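Protein PTHB1 (Homo sapiens, PDB 4YD8) forms part of the BBSome, a coat complex thought to sort specific membrane proteins to the primary cilium and required for ciliogenesis. Local coordinates at residues V339-H343 and D344-V348. Residues are numbered along the deposited sequence; the frame is centred on the assembly and turned at random. Where two conformers were deposited one is given.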
loop_
_atom_site.group_PDB
_atom_site.type_symbol
_atom_site.label_atom_id
_atom_site.label_comp_id
_atom_site.label_asym_id
_atom_site.label_seq_id
_atom_site.Cartn_x
_atom_site.Cartn_y
_atom_site.Cartn_z
ATOM N N VAL A 339 3.683 -6.697 -4.878
ATOM C CA VAL A 339 4.753 -7.541 -5.403
ATOM C C VAL A 339 5.883 -7.606 -4.397
ATOM O O VAL A 339 6.256 -6.597 -3.823
ATOM C CB VAL A 339 5.295 -7.001 -6.747
ATOM C CG1 VAL A 339 6.477 -7.829 -7.245
ATOM C CG2 VAL A 339 4.181 -7.001 -7.772
ATOM N N GLY A 340 6.454 -8.781 -4.185
ATOM C CA GLY A 340 7.545 -8.842 -3.233
ATOM C C GLY A 340 8.316 -10.124 -3.281
ATOM O O GLY A 340 8.198 -10.909 -4.225
ATOM N N CYS A 341 9.117 -10.336 -2.245
ATOM C CA CYS A 341 9.983 -11.497 -2.177
ATOM C C CYS A 341 9.435 -12.536 -1.207
ATOM O O CYS A 341 9.427 -12.326 0.016
ATOM C CB CYS A 341 11.392 -11.076 -1.765
ATOM S SG CYS A 341 12.561 -12.428 -1.709
ATOM N N LEU A 342 8.979 -13.653 -1.759
ATOM C CA LEU A 342 8.372 -14.733 -0.995
ATOM C C LEU A 342 8.923 -16.033 -1.519
ATOM O O LEU A 342 9.272 -16.107 -2.691
ATOM C CB LEU A 342 6.853 -14.719 -1.135
ATOM C CG LEU A 342 6.154 -13.415 -0.714
ATOM C CD1 LEU A 342 4.727 -13.409 -1.207
ATOM C CD2 LEU A 342 6.169 -13.301 0.793
ATOM N N HIS A 343 9.023 -17.037 -0.654
ATOM C CA HIS A 343 9.517 -18.353 -1.062
ATOM C C HIS A 343 10.903 -18.213 -1.703
ATOM O O HIS A 343 11.267 -18.959 -2.617
ATOM C CB HIS A 343 8.506 -19.019 -2.015
ATOM C CG HIS A 343 8.844 -20.433 -2.387
ATOM N ND1 HIS A 343 9.278 -21.367 -1.469
ATOM C CD2 HIS A 343 8.805 -21.073 -3.583
ATOM C CE1 HIS A 343 9.493 -22.519 -2.083
ATOM N NE2 HIS A 343 9.213 -22.368 -3.363
ATOM N N ASP A 344 11.657 -17.228 -1.215
ATOM C CA ASP A 344 13.019 -16.940 -1.663
ATOM C C ASP A 344 13.105 -16.570 -3.133
ATOM O O ASP A 344 14.149 -16.746 -3.762
ATOM C CB ASP A 344 13.937 -18.131 -1.382
ATOM C CG ASP A 344 13.903 -18.549 0.071
ATOM O OD1 ASP A 344 14.018 -17.665 0.949
ATOM O OD2 ASP A 344 13.743 -19.759 0.337
ATOM N N LEU A 345 12.005 -16.049 -3.660
ATOM C CA LEU A 345 11.889 -15.633 -5.052
ATOM C C LEU A 345 11.447 -14.190 -5.125
ATOM O O LEU A 345 10.602 -13.770 -4.338
ATOM C CB LEU A 345 10.878 -16.520 -5.786
ATOM C CG LEU A 345 11.302 -17.979 -5.895
ATOM C CD1 LEU A 345 10.115 -18.855 -6.238
ATOM C CD2 LEU A 345 12.386 -18.111 -6.932
ATOM N N LYS A 346 12.002 -13.423 -6.057
ATOM C CA LYS A 346 11.547 -12.043 -6.227
ATOM C C LYS A 346 10.378 -11.982 -7.216
ATOM O O LYS A 346 10.127 -12.941 -7.953
ATOM C CB LYS A 346 12.687 -11.136 -6.698
ATOM C CG LYS A 346 13.894 -11.076 -5.766
ATOM C CD LYS A 346 14.721 -9.826 -6.046
ATOM C CE LYS A 346 15.889 -9.686 -5.081
ATOM N NZ LYS A 346 16.920 -10.738 -5.296
ATOM N N GLY A 347 9.667 -10.864 -7.214
ATOM C CA GLY A 347 8.589 -10.646 -8.166
ATOM C C GLY A 347 7.370 -11.537 -7.997
ATOM O O GLY A 347 6.670 -11.817 -8.968
ATOM N N VAL A 348 7.107 -11.978 -6.770
ATOM C CA VAL A 348 5.889 -12.731 -6.489
ATOM C C VAL A 348 4.704 -11.776 -6.350
ATOM O O VAL A 348 4.786 -10.781 -5.644
ATOM C CB VAL A 348 6.026 -13.587 -5.214
ATOM C CG1 VAL A 348 4.656 -14.130 -4.776
ATOM C CG2 VAL A 348 7.025 -14.733 -5.435
HETATM O O HOH W 1 11.045 -21.150 1.230
#
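A beta hairpin with a two-residue loop, turned by a type I' turn from L342 to L345 and interrupted by a G1 beta bulge, joins two strands in a blade of the N-terminal seven-bladed beta-propeller of PTHB1 (BBS9). At the turn, L345 N donates to L342 O at 2.9 Å, coming from well above the carbonyl plane, while L342 N returns a bond to L345 O (3.0 Å) that lies in the plane of its carbonyl. H343 and D344 hold the corner, both with positive phi. The second hydrogen-bonded pair is G340 with V348, tied both ways by 3.0 Å bonds, G340 N to V348 O and V348 N to G340 O. Between the two pairs the register slips by one: G347, at phi 68°, and V348 both face G340. CA-H...O contacts supplement the ladder, C341 CA lying 3.2 Å from L345 O. On the face shared by L342, L345 and V348, L342 CD1 meets V348 CG1 at 3.6 Å, the two side chains crossing nearly at right angles. The H343 ring, its CG anti to the backbone N (chi1 -174°), lies alongside L345, with CD2 3.7 Å from L345 CD1. One water links H343 ND1 and D344 OD2, donating to the carboxylate. Strand 334-342 forms one edge of its sheet; L342 and V348 pack on W13 of strand 8-17 and C360 of strand 357-362, while C341 N and D344 N are hydrogen-bonded to the side chains of D42 and Q41 from the neighbouring loop.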